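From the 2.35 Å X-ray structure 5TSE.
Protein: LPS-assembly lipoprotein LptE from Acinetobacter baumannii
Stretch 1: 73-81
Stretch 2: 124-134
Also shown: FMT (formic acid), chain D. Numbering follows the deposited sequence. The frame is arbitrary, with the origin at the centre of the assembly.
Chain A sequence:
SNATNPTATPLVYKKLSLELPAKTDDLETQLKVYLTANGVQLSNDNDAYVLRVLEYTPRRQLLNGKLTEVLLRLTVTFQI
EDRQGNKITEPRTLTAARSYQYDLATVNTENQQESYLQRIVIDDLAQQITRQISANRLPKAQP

Stretch 1, residues 73-81: RLTVTFQIE
Stretch 2 (124-134) DLAQQITRQIS

The most distinctive feature of this contact is a methyl group seated over an aromatic face: Ile-129 CG2 lies 4.2 Å from the centroid of the Phe-78 ring (CG, CD1, CD2, CE1, CE2, CZ), only 14° off the ring normal, a CH-pi arrangement within an otherwise aliphatic interface. No hydrogen bond crosses between the two stretches, so the helix is held against the strand here by apolar packing, burying 342 Å² in total.

Residues 73-81 form an extended strand, with phi from -151° to -83° and psi from 127° to 158°; residues 124-134 are helical, with phi from -78° to -52° and psi from -57° to -38°, except -25° at Gln-132 and -32° at Ser-134. Both elements begin earlier in the chain. They run in nearly the same direction, with a signed crossing angle of -24° and a closest axial approach of 9.8 Å. The register is set by CA-CA distances of 7.6 Å for Leu-74 to Leu-125, 8.5 Å for Phe-78 to Ile-129 and 8.8 Å for Ile-80 to Ile-133.

The alternation of the strand directs Leu-74, Val-76, Phe-78 and Ile-80 toward the helix. Leu-125 (chi1 t, chi2 p) meets the first two with one methyl: its CD2 is 3.6 Å from Leu-74 CG and 3.4 Å from Val-76 CG2, the latter being the closest approach in the contact. Leu-74 has the same t, p rotamer, and Val-76 is t. One turn on, Ile-129 (m, t) places CD1 4.3 Å from Val-76 CG1, while its CG2 approaches Phe-78 CZ at 4.1 Å. Phe-78 adopts chi1 71° and chi2 -84°. Its CE2 also lies 4.4 Å from Ile-133 CG1, in an oblique approach. Although the CA-to-CB bond of Ile-133 points sideways, its m, t side chain brings CD1 to 4.2 Å from CD1 of Ile-80 (m, m).

Leu-125, Ile-129 and Ile-133 are four residues apart, a little over one helical turn, so they recur along roughly the same side of the helix. Helical backbone hydrogen bonds link residues four apart, including Ile-129 N to Leu-125 O at 3.0 Å and Ile-133 N to Ile-129 O at 3.3 Å. Some polar side chains bond within their own stretch: Gln-128 NE2 donates to Asp-124 OD1 at 2.9 Å, Thr-130 OG1 to Ala-126 O at 2.9 Å, and Gln-79 NE2 to Glu-81 OE2 at 3.1 Å. Thr-77, out of reach of the helix, uses OG1 to donate to O1 of the formic acid at 2.6 Å.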

ATOM      1  N   ARG A  73      -9.100  -0.843   7.962  1.00 50.18           N
ATOM      2  CA  ARG A  73      -7.743  -0.369   7.791  1.00 52.50           C
ATOM      3  C   ARG A  73      -6.891  -1.327   6.998  1.00 50.08           C
ATOM      4  O   ARG A  73      -7.122  -2.527   7.016  1.00 45.93           O
ATOM      5  CB  ARG A  73      -7.085  -0.191   9.164  1.00 56.86           C
ATOM      6  CG  ARG A  73      -5.630   0.283   9.127  1.00 61.16           C
ATOM      7  CD  ARG A  73      -5.032   0.544  10.513  1.00 65.09           C
ATOM      8  NE  ARG A  73      -5.890   1.419  11.295  1.00 70.58           N
ATOM      9  CZ  ARG A  73      -6.033   2.730  11.100  1.00 74.54           C
ATOM     10  NH1 ARG A  73      -5.390   3.370  10.118  1.00 73.64           N
ATOM     11  NH2 ARG A  73      -6.857   3.411  11.887  1.00 77.76           N
ATOM     12  N   LEU A  74      -5.891  -0.763   6.322  1.00 48.54           N
ATOM     13  CA  LEU A  74      -4.882  -1.541   5.623  1.00 46.39           C
ATOM     14  C   LEU A  74      -3.546  -0.908   5.978  1.00 44.96           C
ATOM     15  O   LEU A  74      -3.361   0.294   5.854  1.00 42.91           O
ATOM     16  CB  LEU A  74      -5.104  -1.581   4.111  1.00 46.72           C
ATOM     17  CG  LEU A  74      -4.125  -2.459   3.312  1.00 46.35           C
ATOM     18  CD1 LEU A  74      -3.906  -3.825   3.952  1.00 46.05           C
ATOM     19  CD2 LEU A  74      -4.615  -2.620   1.876  1.00 45.82           C
ATOM     20  N   THR A  75      -2.624  -1.730   6.451  1.00 45.79           N
ATOM     21  CA  THR A  75      -1.312  -1.262   6.860  1.00 47.78           C
ATOM     22  C   THR A  75      -0.248  -2.010   6.072  1.00 48.47           C
ATOM     23  O   THR A  75      -0.336  -3.222   5.919  1.00 51.28           O
ATOM     24  CB  THR A  75      -1.144  -1.511   8.361  1.00 48.44           C
ATOM     25  OG1 THR A  75      -2.197  -0.815   9.056  1.00 49.93           O
ATOM     26  CG2 THR A  75       0.221  -1.057   8.851  1.00 49.88           C
ATOM     27  N   VAL A  76       0.744  -1.292   5.560  1.00 51.89           N
ATOM     28  CA  VAL A  76       1.824  -1.932   4.781  1.00 55.18           C
ATOM     29  C   VAL A  76       3.216  -1.413   5.149  1.00 55.99           C
ATOM     30  O   VAL A  76       3.429  -0.208   5.258  1.00 59.43           O
ATOM     31  CB  VAL A  76       1.616  -1.764   3.247  1.00 53.24           C
ATOM     32  CG1 VAL A  76       2.850  -2.204   2.468  1.00 55.94           C
ATOM     33  CG2 VAL A  76       0.418  -2.555   2.774  1.00 51.74           C
ATOM     34  N   THR A  77       4.145  -2.345   5.345  1.00 57.18           N
ATOM     35  CA  THR A  77       5.545  -2.029   5.619  1.00 56.89           C
ATOM     36  C   THR A  77       6.304  -2.481   4.379  1.00 56.10           C
ATOM     37  O   THR A  77       6.116  -3.595   3.892  1.00 56.87           O
ATOM     38  CB  THR A  77       6.070  -2.721   6.889  1.00 59.68           C
ATOM     39  OG1 THR A  77       5.311  -2.271   8.028  1.00 60.28           O
ATOM     40  CG2 THR A  77       7.553  -2.403   7.121  1.00 58.81           C
ATOM     41  N   PHE A  78       7.139  -1.611   3.840  1.00 61.33           N
ATOM     42  CA  PHE A  78       7.896  -1.946   2.650  1.00 59.00           C
ATOM     43  C   PHE A  78       9.240  -1.234   2.621  1.00 61.58           C
ATOM     44  O   PHE A  78       9.427  -0.196   3.256  1.00 65.68           O
ATOM     45  CB  PHE A  78       7.098  -1.558   1.411  1.00 56.61           C
ATOM     46  CG  PHE A  78       7.006  -0.078   1.192  1.00 59.45           C
ATOM     47  CD1 PHE A  78       6.029   0.679   1.835  1.00 60.41           C
ATOM     48  CD2 PHE A  78       7.896   0.567   0.333  1.00 63.25           C
ATOM     49  CE1 PHE A  78       5.946   2.046   1.632  1.00 62.40           C
ATOM     50  CE2 PHE A  78       7.815   1.939   0.124  1.00 64.69           C
ATOM     51  CZ  PHE A  78       6.841   2.680   0.775  1.00 65.15           C
ATOM     52  N   GLN A  79      10.163  -1.791   1.849  1.00 61.70           N
ATOM     53  CA  GLN A  79      11.482  -1.211   1.694  1.00 63.50           C
ATOM     54  C   GLN A  79      11.996  -1.573   0.322  1.00 62.62           C
ATOM     55  O   GLN A  79      11.671  -2.636  -0.197  1.00 64.13           O
ATOM     56  CB  GLN A  79      12.430  -1.744   2.770  1.00 66.50           C
ATOM     57  CG  GLN A  79      12.783  -3.218   2.647  1.00 69.65           C
ATOM     58  CD  GLN A  79      13.554  -3.763   3.843  1.00 75.38           C
ATOM     59  OE1 GLN A  79      13.763  -3.073   4.841  1.00 79.27           O
ATOM     60  NE2 GLN A  79      13.975  -5.022   3.743  1.00 76.48           N
ATOM     61  N   ILE A  80      12.780  -0.687  -0.277  1.00 63.89           N
ATOM     62  CA  ILE A  80      13.370  -0.983  -1.571  1.00 64.65           C
ATOM     63  C   ILE A  80      14.638  -1.815  -1.349  1.00 64.79           C
ATOM     64  O   ILE A  80      15.419  -1.556  -0.431  1.00 65.36           O
ATOM     65  CB  ILE A  80      13.775   0.280  -2.348  1.00 66.07           C
ATOM     66  CG1 ILE A  80      12.598   1.242  -2.511  1.00 65.79           C
ATOM     67  CG2 ILE A  80      14.325  -0.102  -3.720  1.00 67.13           C
ATOM     68  CD1 ILE A  80      11.465   0.715  -3.353  1.00 64.61           C
ATOM     69  N   GLU A  81      14.821  -2.813  -2.200  1.00 63.47           N
ATOM     70  CA  GLU A  81      15.998  -3.663  -2.179  1.00 64.43           C
ATOM     71  C   GLU A  81      16.469  -3.781  -3.606  1.00 63.90           C
ATOM     72  O   GLU A  81      15.691  -3.561  -4.534  1.00 61.88           O
ATOM     73  CB  GLU A  81      15.667  -5.073  -1.691  1.00 63.91           C
ATOM     74  CG  GLU A  81      15.185  -5.184  -0.255  1.00 63.85           C
ATOM     75  CD  GLU A  81      14.910  -6.616   0.153  1.00 64.39           C
ATOM     76  OE1 GLU A  81      15.034  -7.530  -0.697  1.00 64.43           O
ATOM     77  OE2 GLU A  81      14.561  -6.840   1.327  1.00 66.43           O
ATOM     78  N   ASP A 124      -6.130   4.109  -2.063  1.00 53.02           N
ATOM     79  CA  ASP A 124      -5.490   5.182  -1.285  1.00 52.46           C
ATOM     80  C   ASP A 124      -4.075   4.755  -0.927  1.00 50.66           C
ATOM     81  O   ASP A 124      -3.109   5.469  -1.211  1.00 54.79           O
ATOM     82  CB  ASP A 124      -6.351   5.460  -0.017  1.00 57.52           C
ATOM     83  CG  ASP A 124      -5.748   6.535   0.949  1.00 61.52           C
ATOM     84  OD1 ASP A 124      -4.523   6.756   0.966  1.00 67.95           O
ATOM     85  OD2 ASP A 124      -6.523   7.133   1.733  1.00 61.96           O
ATOM     86  N   LEU A 125      -3.944   3.565  -0.352  1.00 48.86           N
ATOM     87  CA  LEU A 125      -2.635   3.068   0.045  1.00 50.22           C
ATOM     88  C   LEU A 125      -1.697   2.866  -1.153  1.00 50.45           C
ATOM     89  O   LEU A 125      -0.528   3.185  -1.057  1.00 50.46           O
ATOM     90  CB  LEU A 125      -2.755   1.788   0.875  1.00 50.74           C
ATOM     91  CG  LEU A 125      -1.446   1.264   1.474  1.00 51.20           C
ATOM     92  CD1 LEU A 125      -0.723   2.363   2.253  1.00 56.88           C
ATOM     93  CD2 LEU A 125      -1.702   0.071   2.369  1.00 50.07           C
ATOM     94  N   ALA A 126      -2.208   2.369  -2.279  1.00 50.20           N
ATOM     95  CA  ALA A 126      -1.368   2.193  -3.479  1.00 51.44           C
ATOM     96  C   ALA A 126      -0.739   3.533  -3.895  1.00 55.28           C
ATOM     97  O   ALA A 126       0.450   3.599  -4.260  1.00 54.38           O
ATOM     98  CB  ALA A 126      -2.184   1.602  -4.632  1.00 52.09           C
ATOM     99  N   GLN A 127      -1.540   4.600  -3.812  1.00 56.74           N
ATOM    100  CA  GLN A 127      -1.091   5.950  -4.163  1.00 57.32           C
ATOM    101  C   GLN A 127      -0.040   6.466  -3.169  1.00 56.72           C
ATOM    102  O   GLN A 127       0.935   7.073  -3.593  1.00 63.10           O
ATOM    103  CB  GLN A 127      -2.292   6.918  -4.289  1.00 58.51           C
ATOM    104  CG  GLN A 127      -3.293   6.487  -5.358  1.00 58.71           C
ATOM    105  CD  GLN A 127      -4.414   7.493  -5.610  1.00 62.92           C
ATOM    106  OE1 GLN A 127      -4.182   8.695  -5.688  1.00 67.62           O
ATOM    107  NE2 GLN A 127      -5.633   6.990  -5.784  1.00 61.65           N
ATOM    108  N   GLN A 128      -0.209   6.209  -1.866  1.00 54.94           N
ATOM    109  CA  GLN A 128       0.802   6.651  -0.872  1.00 57.57           C
ATOM    110  C   GLN A 128       2.138   5.940  -1.078  1.00 56.00           C
ATOM    111  O   GLN A 128       3.195   6.546  -0.941  1.00 56.91           O
ATOM    112  CB  GLN A 128       0.381   6.394   0.582  1.00 55.16           C
ATOM    113  CG  GLN A 128      -0.807   7.168   1.101  1.00 55.70           C
ATOM    114  CD  GLN A 128      -1.095   6.800   2.556  1.00 54.79           C
ATOM    115  OE1 GLN A 128      -0.252   6.992   3.450  1.00 59.20           O
ATOM    116  NE2 GLN A 128      -2.272   6.277   2.803  1.00 50.53           N
ATOM    117  N   ILE A 129       2.085   4.638  -1.334  1.00 54.38           N
ATOM    118  CA  ILE A 129       3.308   3.863  -1.571  1.00 55.94           C
ATOM    119  C   ILE A 129       4.020   4.437  -2.780  1.00 58.55           C
ATOM    120  O   ILE A 129       5.214   4.686  -2.743  1.00 59.88           O
ATOM    121  CB  ILE A 129       3.006   2.385  -1.847  1.00 52.86           C
ATOM    122  CG1 ILE A 129       2.418   1.738  -0.591  1.00 52.20           C
ATOM    123  CG2 ILE A 129       4.276   1.651  -2.252  1.00 53.01           C
ATOM    124  CD1 ILE A 129       1.787   0.379  -0.831  1.00 49.81           C
ATOM    125  N   THR A 130       3.261   4.636  -3.845  1.00 60.70           N
ATOM    126  CA  THR A 130       3.790   5.180  -5.076  1.00 66.60           C
ATOM    127  C   THR A 130       4.336   6.609  -4.883  1.00 73.48           C
ATOM    128  O   THR A 130       5.375   6.968  -5.448  1.00 79.39           O
ATOM    129  CB  THR A 130       2.708   5.124  -6.162  1.00 66.21           C
ATOM    130  OG1 THR A 130       2.402   3.750  -6.429  1.00 63.18           O
ATOM    131  CG2 THR A 130       3.176   5.770  -7.418  1.00 72.60           C
ATOM    132  N   ARG A 131       3.647   7.396  -4.063  1.00 66.13           N
ATOM    133  CA  ARG A 131       4.057   8.769  -3.765  1.00 70.08           C
ATOM    134  C   ARG A 131       5.454   8.756  -3.150  1.00 67.70           C
ATOM    135  O   ARG A 131       6.371   9.392  -3.672  1.00 65.14           O
ATOM    136  CB  ARG A 131       3.086   9.426  -2.761  1.00 78.39           C
ATOM    137  CG  ARG A 131       3.229  10.940  -2.571  1.00 83.70           C
ATOM    138  CD  ARG A 131       2.596  11.761  -3.703  1.00 89.31           C
ATOM    139  NE  ARG A 131       1.123  11.653  -3.741  1.00 98.06           N
ATOM    140  CZ  ARG A 131       0.404  10.808  -4.502  1.00109.96           C
ATOM    141  NH1 ARG A 131       0.985   9.945  -5.348  1.00110.94           N
ATOM    142  NH2 ARG A 131      -0.932  10.825  -4.420  1.00108.63           N
ATOM    143  N   GLN A 132       5.621   8.008  -2.058  1.00 67.77           N
ATOM    144  CA  GLN A 132       6.911   7.975  -1.363  1.00 71.73           C
ATOM    145  C   GLN A 132       8.088   7.461  -2.178  1.00 71.51           C
ATOM    146  O   GLN A 132       9.228   7.811  -1.881  1.00 74.90           O
ATOM    147  CB  GLN A 132       6.828   7.253  -0.018  1.00 73.11           C
ATOM    148  CG  GLN A 132       5.980   8.013   0.998  1.00 77.00           C
ATOM    149  CD  GLN A 132       6.298   7.646   2.433  1.00 75.84           C
ATOM    150  OE1 GLN A 132       7.316   7.020   2.719  1.00 78.42           O
ATOM    151  NE2 GLN A 132       5.455   8.084   3.347  1.00 80.73           N
ATOM    152  N   ILE A 133       7.816   6.645  -3.191  1.00 69.06           N
ATOM    153  CA  ILE A 133       8.872   6.149  -4.078  1.00 71.97           C
ATOM    154  C   ILE A 133       9.239   7.266  -5.059  1.00 71.06           C
ATOM    155  O   ILE A 133      10.389   7.683  -5.127  1.00 69.90           O
ATOM    156  CB  ILE A 133       8.419   4.876  -4.828  1.00 71.70           C
ATOM    157  CG1 ILE A 133       8.349   3.708  -3.841  1.00 70.72           C
ATOM    158  CG2 ILE A 133       9.370   4.514  -5.959  1.00 71.39           C
ATOM    159  CD1 ILE A 133       7.741   2.458  -4.420  1.00 74.81           C
ATOM    160  N   SER A 134       8.236   7.749  -5.788  1.00 73.56           N
ATOM    161  CA  SER A 134       8.403   8.818  -6.786  1.00 76.02           C
ATOM    162  C   SER A 134       8.957  10.120  -6.199  1.00 72.27           C
ATOM    163  O   SER A 134       9.673  10.846  -6.879  1.00 70.39           O
ATOM    164  CB  SER A 134       7.061   9.100  -7.467  1.00 76.86           C
ATOM    165  OG  SER A 134       6.084   9.492  -6.512  1.00 73.71           O
TER
HETATM  166  C   FMT D 201       2.357  -4.291   9.398  1.00 80.74           C
HETATM  167  O1  FMT D 201       3.335  -3.651   9.056  1.00 76.78           O
HETATM  168  O2  FMT D 201       1.400  -4.518   8.506  1.00 80.86           O